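Side-chain contacts in iron-chelator utilization protein (Thermobifida fusca TM51, PDB 4YHB), which probably uses its bound FAD to reduce the ferric iron of siderophores, releasing the iron for use by the cell: residues A[152-157]-A[222-227]; A[237-242]-A[250-255]. All coordinates share one frame; numbering follows the deposited sequence.

Interaction 1 (A[152-157]-A[222-227]); sequences LPAAAR and FVWAGG
Trp224 reaches from its strand to Ala154 and Ala155 on helix 152-161. The six-membered end of the indole does the touching. CH2 lies 4.1 Å from Ala154 CB, and CZ3 lies 4.3 Å from Ala155 CB. Both methyls approach the ring at a slant. They stand 5.4 Å apart, measured from Ala154 CB to Ala155 CB, and so meet neighbouring corners of the indole. With CG opposite the backbone N (chi1 -172°), the side chain extends off the strand, and chi2 of 93° turns the indole across that direction. This carries the carbon-only end to the helix. The pyrrole N is on the other part of the ring, with NE1 6.2 Å from Ala154 CB. The contact is apolar, buried and small. Two methyls allow the helix to come close to a large side chain.

Gly226 matters to the same ring. A beta carbon there would lie about 2.7 Å from Trp224 CH2, too close to fit. The helix keeps its regular backbone bonds here, such as Ala156 N to Leu152 O at 2.7 Å. Around the contact, Phe50 meets the indole edge-to-face, and Tyr255 and Leu145 also touch it. Pro153 touches the FAD, while Arg157 turns to Glu161, Val91 and Ser47.

Strands 142-147 and 221-226 are neighbours in the parallel sheet, and helix 152-161 follows the first of them. A helix packed on a five-stranded parallel sheet is usual in Rossmann-like alpha/beta domains, and here it is consistent with the NAD-binding-like domain of the ferredoxin reductase family.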
loop_
_atom_site.group_PDB
_atom_site.type_symbol
_atom_site.label_atom_id
_atom_site.label_comp_id
_atom_site.label_asym_id
_atom_site.label_seq_id
_atom_site.Cartn_x
_atom_site.Cartn_y
_atom_site.Cartn_z
ATOM N N LEU A 152 3.907 -3.795 0.932
ATOM C CA LEU A 152 4.953 -3.507 1.915
ATOM C C LEU A 152 4.863 -2.091 2.502
ATOM O O LEU A 152 5.101 -1.919 3.703
ATOM C CB LEU A 152 6.347 -3.746 1.299
ATOM C CG LEU A 152 7.574 -3.437 2.168
ATOM C CD1 LEU A 152 7.492 -4.144 3.527
ATOM C CD2 LEU A 152 8.876 -3.813 1.447
ATOM N N PRO A 153 4.520 -1.074 1.681
ATOM C CA PRO A 153 4.398 0.260 2.299
ATOM C C PRO A 153 3.404 0.330 3.454
ATOM O O PRO A 153 3.726 0.909 4.503
ATOM C CB PRO A 153 3.929 1.142 1.136
ATOM C CG PRO A 153 4.554 0.484 -0.079
ATOM C CD PRO A 153 4.445 -0.998 0.207
ATOM N N ALA A 154 2.210 -0.227 3.256
ATOM C CA ALA A 154 1.208 -0.247 4.308
ATOM C C ALA A 154 1.689 -1.084 5.494
ATOM O O ALA A 154 1.565 -0.651 6.633
ATOM C CB ALA A 154 -0.120 -0.782 3.776
ATOM N N ALA A 155 2.226 -2.276 5.229
ATOM C CA ALA A 155 2.728 -3.139 6.307
ATOM C C ALA A 155 3.846 -2.468 7.108
ATOM O O ALA A 155 3.857 -2.531 8.343
ATOM C CB ALA A 155 3.216 -4.486 5.745
ATOM N N ALA A 156 4.774 -1.817 6.410
ATOM C CA ALA A 156 5.889 -1.147 7.071
ATOM C C ALA A 156 5.396 0.040 7.897
ATOM O O ALA A 156 5.886 0.277 9.011
ATOM C CB ALA A 156 6.927 -0.693 6.050
ATOM N N ARG A 157 4.420 0.775 7.364
ATOM C CA ARG A 157 3.843 1.890 8.111
ATOM C C ARG A 157 3.195 1.385 9.392
ATOM O O ARG A 157 3.346 1.989 10.446
ATOM C CB ARG A 157 2.810 2.658 7.280
ATOM C CG ARG A 157 2.109 3.734 8.103
ATOM C CD ARG A 157 1.238 4.649 7.269
ATOM N NE ARG A 157 0.454 5.547 8.128
ATOM C CZ ARG A 157 -0.443 6.417 7.679
ATOM N NH1 ARG A 157 -0.661 6.516 6.374
ATOM N NH2 ARG A 157 -1.122 7.192 8.533
ATOM N N PHE A 222 -4.182 -10.389 15.333
ATOM C CA PHE A 222 -4.760 -9.888 14.093
ATOM C C PHE A 222 -3.853 -10.206 12.901
ATOM O O PHE A 222 -2.653 -9.930 12.932
ATOM C CB PHE A 222 -5.021 -8.392 14.173
ATOM C CG PHE A 222 -5.915 -7.888 13.071
ATOM C CD1 PHE A 222 -5.375 -7.470 11.861
ATOM C CD2 PHE A 222 -7.292 -7.871 13.230
ATOM C CE1 PHE A 222 -6.199 -7.018 10.835
ATOM C CE2 PHE A 222 -8.124 -7.423 12.212
ATOM C CZ PHE A 222 -7.579 -6.997 11.015
ATOM N N VAL A 223 -4.438 -10.810 11.870
ATOM C CA VAL A 223 -3.697 -11.202 10.673
ATOM C C VAL A 223 -4.025 -10.252 9.527
ATOM O O VAL A 223 -5.193 -10.047 9.202
ATOM C CB VAL A 223 -4.022 -12.642 10.243
ATOM C CG1 VAL A 223 -3.191 -13.030 9.017
ATOM C CG2 VAL A 223 -3.783 -13.616 11.397
ATOM N N TRP A 224 -2.999 -9.658 8.926
ATOM C CA TRP A 224 -3.217 -8.744 7.799
ATOM C C TRP A 224 -2.359 -9.186 6.628
ATOM O O TRP A 224 -1.150 -9.371 6.773
ATOM C CB TRP A 224 -2.887 -7.296 8.176
ATOM C CG TRP A 224 -3.269 -6.274 7.099
ATOM C CD1 TRP A 224 -4.439 -5.576 7.017
ATOM C CD2 TRP A 224 -2.470 -5.847 5.977
ATOM N NE1 TRP A 224 -4.424 -4.739 5.918
ATOM C CE2 TRP A 224 -3.230 -4.888 5.261
ATOM C CE3 TRP A 224 -1.194 -6.186 5.504
ATOM C CZ2 TRP A 224 -2.753 -4.259 4.106
ATOM C CZ3 TRP A 224 -0.717 -5.556 4.342
ATOM C CH2 TRP A 224 -1.500 -4.600 3.662
ATOM N N ALA A 225 -2.983 -9.371 5.471
ATOM C CA ALA A 225 -2.243 -9.780 4.282
ATOM C C ALA A 225 -2.650 -8.903 3.103
ATOM O O ALA A 225 -3.835 -8.619 2.913
ATOM C CB ALA A 225 -2.481 -11.246 3.968
ATOM N N GLY A 226 -1.662 -8.481 2.318
ATOM C CA GLY A 226 -1.907 -7.673 1.137
ATOM C C GLY A 226 -0.939 -8.101 0.049
ATOM O O GLY A 226 0.177 -8.515 0.323
ATOM N N GLY A 227 -1.363 -8.006 -1.195
ATOM C CA GLY A 227 -0.510 -8.413 -2.293
ATOM C C GLY A 227 -1.329 -8.881 -3.472
ATOM O O GLY A 227 -2.445 -8.399 -3.685
#

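Interaction 2 (A[237-242]-A[250-255]); sequences RLLKER and FEVDGY. With FAD (flavin-adenine dinucleotide), chain C.
Leu239 lies against Phe250, and it does so with two parts of its side chain. CB sits over one face of the phenyl ring, 4.1 Å from the centroid and 15° off the normal, as a CH-pi contact. CD1 reaches the root of the ring, 3.7 Å from Phe250 CG. The same methyl goes on to Val252, with Leu239 CD1 3.9 Å from Val252 CG2. One leucine thus bridges two residues of the strand. Next comes Lys240. Its CG meets the far end of the phenyl at a slant, 3.8 Å from Phe250 CZ, and the rest of the chain leads the amine away from the strand. Phe250 CG lies between its backbone N and carbonyl carbon (chi1 70°), which puts one ring face against Leu239 CB. Farther on, Arg242 NE makes only a weak bond to Leu238 O, one turn back.

At the other end of the strand, one face of the Tyr255 ring lies against the flavin. FAD C7 is 3.5 Å above the ring plane, over its centre. Asp253 CG lies at the ring edge, in plane, and Asp253 OD1 bonds His265, a ligand of the zinc ion. With an alanine in place of Tyr255, the dimethylbenzene end of the isoalloxazine would probably lose its flat cover and be freer to shift.

Helix 229-241 and strand 250-256 run nearly antiparallel, at 160° for the short segments. They form the second half of a beta-alpha-beta crossover that starts at strand 221-226, and its last strand leads into the FAD pocket.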
loop_
_atom_site.group_PDB
_atom_site.type_symbol
_atom_site.label_atom_id
_atom_site.label_comp_id
_atom_site.label_asym_id
_atom_site.label_seq_id
_atom_site.Cartn_x
_atom_site.Cartn_y
_atom_site.Cartn_z
ATOM N N ARG A 237 -8.764 -18.385 2.551
ATOM C CA ARG A 237 -9.403 -19.670 2.818
ATOM C C ARG A 237 -8.836 -20.335 4.074
ATOM O O ARG A 237 -9.582 -20.852 4.910
ATOM C CB ARG A 237 -9.254 -20.602 1.612
ATOM C CG ARG A 237 -10.155 -20.245 0.454
ATOM C CD ARG A 237 -9.962 -21.223 -0.725
ATOM N NE ARG A 237 -8.776 -20.946 -1.533
ATOM C CZ ARG A 237 -7.934 -21.871 -1.969
ATOM N NH1 ARG A 237 -8.091 -23.138 -1.607
ATOM N NH2 ARG A 237 -6.904 -21.505 -2.718
ATOM N N LEU A 238 -7.521 -20.283 4.222
ATOM C CA LEU A 238 -6.852 -20.906 5.353
ATOM C C LEU A 238 -7.283 -20.253 6.664
ATOM O O LEU A 238 -7.518 -20.933 7.663
ATOM C CB LEU A 238 -5.341 -20.816 5.172
ATOM C CG LEU A 238 -4.468 -21.640 6.107
ATOM C CD1 LEU A 238 -4.714 -23.130 5.879
ATOM C CD2 LEU A 238 -3.015 -21.287 5.874
ATOM N N LEU A 239 -7.399 -18.930 6.648
ATOM C CA LEU A 239 -7.807 -18.181 7.829
ATOM C C LEU A 239 -9.254 -18.472 8.209
ATOM O O LEU A 239 -9.585 -18.585 9.388
ATOM C CB LEU A 239 -7.624 -16.679 7.598
ATOM C CG LEU A 239 -6.179 -16.227 7.371
ATOM C CD1 LEU A 239 -6.124 -14.765 6.938
ATOM C CD2 LEU A 239 -5.362 -16.439 8.630
ATOM N N LYS A 240 -10.115 -18.580 7.205
ATOM C CA LYS A 240 -11.528 -18.839 7.444
ATOM C C LYS A 240 -11.750 -20.271 7.929
ATOM O O LYS A 240 -12.597 -20.518 8.793
ATOM C CB LYS A 240 -12.340 -18.572 6.175
ATOM C CG LYS A 240 -12.725 -17.112 5.989
ATOM C CD LYS A 240 -12.816 -16.741 4.520
ATOM C CE LYS A 240 -13.649 -17.742 3.731
ATOM N NZ LYS A 240 -13.766 -17.334 2.296
ATOM N N GLU A 241 -10.979 -21.206 7.376
ATOM C CA GLU A 241 -11.085 -22.616 7.746
ATOM C C GLU A 241 -10.657 -22.872 9.187
ATOM O O GLU A 241 -11.004 -23.898 9.769
ATOM C CB GLU A 241 -10.252 -23.485 6.806
ATOM C CG GLU A 241 -10.836 -23.634 5.418
ATOM C CD GLU A 241 -10.002 -24.545 4.542
ATOM O OE1 GLU A 241 -8.928 -24.993 5.002
ATOM O OE2 GLU A 241 -10.423 -24.811 3.396
ATOM N N ARG A 242 -9.900 -21.943 9.760
ATOM C CA ARG A 242 -9.530 -22.039 11.162
ATOM C C ARG A 242 -10.485 -21.209 12.015
ATOM O O ARG A 242 -10.228 -20.945 13.185
ATOM C CB ARG A 242 -8.074 -21.615 11.363
ATOM C CG ARG A 242 -7.108 -22.494 10.564
ATOM C CD ARG A 242 -5.635 -22.127 10.756
ATOM N NE ARG A 242 -5.264 -20.851 10.144
ATOM C CZ ARG A 242 -4.049 -20.313 10.223
ATOM N NH1 ARG A 242 -3.085 -20.941 10.879
ATOM N NH2 ARG A 242 -3.793 -19.151 9.641
ATOM N N PHE A 250 -9.019 -10.924 10.887
ATOM C CA PHE A 250 -8.105 -10.698 9.780
ATOM C C PHE A 250 -8.641 -9.747 8.732
ATOM O O PHE A 250 -9.820 -9.392 8.723
ATOM C CB PHE A 250 -7.738 -12.025 9.107
ATOM C CG PHE A 250 -8.870 -12.657 8.339
ATOM C CD1 PHE A 250 -9.069 -12.366 6.998
ATOM C CD2 PHE A 250 -9.730 -13.553 8.959
ATOM C CE1 PHE A 250 -10.111 -12.950 6.294
ATOM C CE2 PHE A 250 -10.767 -14.138 8.266
ATOM C CZ PHE A 250 -10.960 -13.841 6.929
ATOM N N GLU A 251 -7.739 -9.339 7.852
ATOM C CA GLU A 251 -8.079 -8.615 6.645
ATOM C C GLU A 251 -7.176 -9.157 5.550
ATOM O O GLU A 251 -5.981 -9.357 5.776
ATOM C CB GLU A 251 -7.887 -7.111 6.834
ATOM C CG GLU A 251 -8.861 -6.273 6.062
ATOM C CD GLU A 251 -10.259 -6.345 6.631
ATOM O OE1 GLU A 251 -11.022 -7.244 6.211
ATOM O OE2 GLU A 251 -10.596 -5.490 7.484
ATOM N N VAL A 252 -7.744 -9.420 4.381
ATOM C CA VAL A 252 -6.957 -9.883 3.243
ATOM C C VAL A 252 -7.343 -9.040 2.040
ATOM O O VAL A 252 -8.501 -9.050 1.620
ATOM C CB VAL A 252 -7.192 -11.368 2.945
ATOM C CG1 VAL A 252 -6.571 -11.744 1.613
ATOM C CG2 VAL A 252 -6.622 -12.220 4.060
ATOM N N ASP A 253 -6.385 -8.294 1.501
ATOM C CA ASP A 253 -6.708 -7.264 0.511
ATOM C C ASP A 253 -5.824 -7.437 -0.715
ATOM O O ASP A 253 -4.601 -7.277 -0.644
ATOM C CB ASP A 253 -6.537 -5.863 1.124
ATOM C CG ASP A 253 -7.349 -4.784 0.394
ATOM O OD1 ASP A 253 -7.880 -5.060 -0.700
ATOM O OD2 ASP A 253 -7.453 -3.652 0.916
ATOM N N GLY A 254 -6.442 -7.795 -1.832
ATOM C CA GLY A 254 -5.731 -7.910 -3.091
ATOM C C GLY A 254 -5.429 -6.545 -3.686
ATOM O O GLY A 254 -6.350 -5.820 -4.067
ATOM N N TYR A 255 -4.141 -6.211 -3.802
ATOM C CA TYR A 255 -3.707 -4.888 -4.265
ATOM C C TYR A 255 -3.499 -4.812 -5.782
ATOM O O TYR A 255 -3.545 -3.744 -6.391
ATOM C CB TYR A 255 -2.414 -4.487 -3.543
ATOM C CG TYR A 255 -2.652 -3.837 -2.193
ATOM C CD1 TYR A 255 -3.895 -3.914 -1.569
ATOM C CD2 TYR A 255 -1.652 -3.109 -1.565
ATOM C CE1 TYR A 255 -4.124 -3.305 -0.341
ATOM C CE2 TYR A 255 -1.874 -2.496 -0.327
ATOM C CZ TYR A 255 -3.104 -2.605 0.276
ATOM O OH TYR A 255 -3.328 -1.998 1.489
HETATM P PA FAD C . -1.213 -1.403 -14.336
HETATM O O1A FAD C . -1.606 -0.620 -15.597
HETATM O O2A FAD C . -2.358 -1.376 -13.254
HETATM O O5B FAD C . -1.062 -2.953 -14.746
HETATM C C5B FAD C . -0.410 -3.311 -15.911
HETATM C C4B FAD C . 0.169 -4.731 -15.755
HETATM O O4B FAD C . 1.218 -4.773 -14.826
HETATM C C3B FAD C . -0.829 -5.713 -15.307
HETATM O O3B FAD C . -0.560 -6.887 -16.003
HETATM C C2B FAD C . -0.564 -5.880 -13.918
HETATM O O2B FAD C . -0.842 -7.185 -13.423
HETATM C C1B FAD C . 0.886 -5.660 -13.811
HETATM N N9A FAD C . 1.339 -5.095 -12.547
HETATM C C8A FAD C . 0.729 -4.134 -11.821
HETATM N N7A FAD C . 1.472 -3.878 -10.736
HETATM C C5A FAD C . 2.581 -4.652 -10.796
HETATM C C6A FAD C . 3.694 -4.822 -9.973
HETATM N N6A FAD C . 3.823 -4.049 -8.788
HETATM N N1A FAD C . 4.644 -5.708 -10.317
HETATM C C2A FAD C . 4.533 -6.439 -11.446
HETATM N N3A FAD C . 3.479 -6.301 -12.257
HETATM C C4A FAD C . 2.494 -5.430 -11.942
HETATM N N1 FAD C . 1.659 -0.293 -5.298
HETATM C C2 FAD C . 2.819 0.273 -4.962
HETATM O O2 FAD C . 3.798 0.125 -5.678
HETATM N N3 FAD C . 2.870 1.016 -3.814
HETATM C C4 FAD C . 1.788 1.187 -3.024
HETATM O O4 FAD C . 1.897 1.870 -2.015
HETATM C C4X FAD C . 0.565 0.598 -3.346
HETATM N N5 FAD C . -0.573 0.732 -2.573
HETATM C C5X FAD C . -1.730 0.146 -2.962
HETATM C C6 FAD C . -2.886 0.286 -2.187
HETATM C C7 FAD C . -3.959 -0.247 -2.534
HETATM C C7M FAD C . -5.161 -0.021 -1.598
HETATM C C8 FAD C . -4.161 -0.929 -3.552
HETATM C C8M FAD C . -5.472 -1.565 -3.918
HETATM C C9 FAD C . -3.131 -1.164 -4.423
HETATM C C9A FAD C . -1.713 -0.627 -4.229
HETATM N N10 FAD C . -0.608 -0.751 -4.945
HETATM C C10 FAD C . 0.539 -0.162 -4.540
HETATM C "C1'" FAD C . -0.629 -1.551 -6.190
HETATM C "C2'" FAD C . -0.824 -0.715 -7.417
HETATM O "O2'" FAD C . -2.031 -0.066 -7.343
HETATM C "C3'" FAD C . -0.758 -1.664 -8.665
HETATM O "O3'" FAD C . 0.466 -2.327 -8.611
HETATM C "C4'" FAD C . -1.029 -1.005 -9.991
HETATM O "O4'" FAD C . -1.417 -1.942 -10.903
HETATM C "C5'" FAD C . 0.196 -0.286 -10.578
HETATM O "O5'" FAD C . -0.133 0.609 -11.613
HETATM P P FAD C . 0.545 0.338 -13.015
HETATM O O1P FAD C . -0.077 1.445 -13.895
HETATM O O2P FAD C . 2.060 0.219 -12.696
HETATM O O3P FAD C . 0.260 -0.913 -13.938
#

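The antiparallel barrel comes first in the chain, and both interactions follow it. Interaction 1 closes a loop of 64 residues, from helix 152-161 to strand 221-226, which contains two more strands of the parallel sheet. Interaction 2 then closes a short loop of seven residues, between helix 229-241 and strand 250-256. The two are in series, and neither nests in nor crosses the other. They meet where strands 221-226 and 250-256 lie side by side: Ala225 O is 2.9 Å from Asp253 N, a probable hydrogen bond. Together they bring helices 152-161 and 229-241 onto this pair of strands, whose later end leads to the flavin.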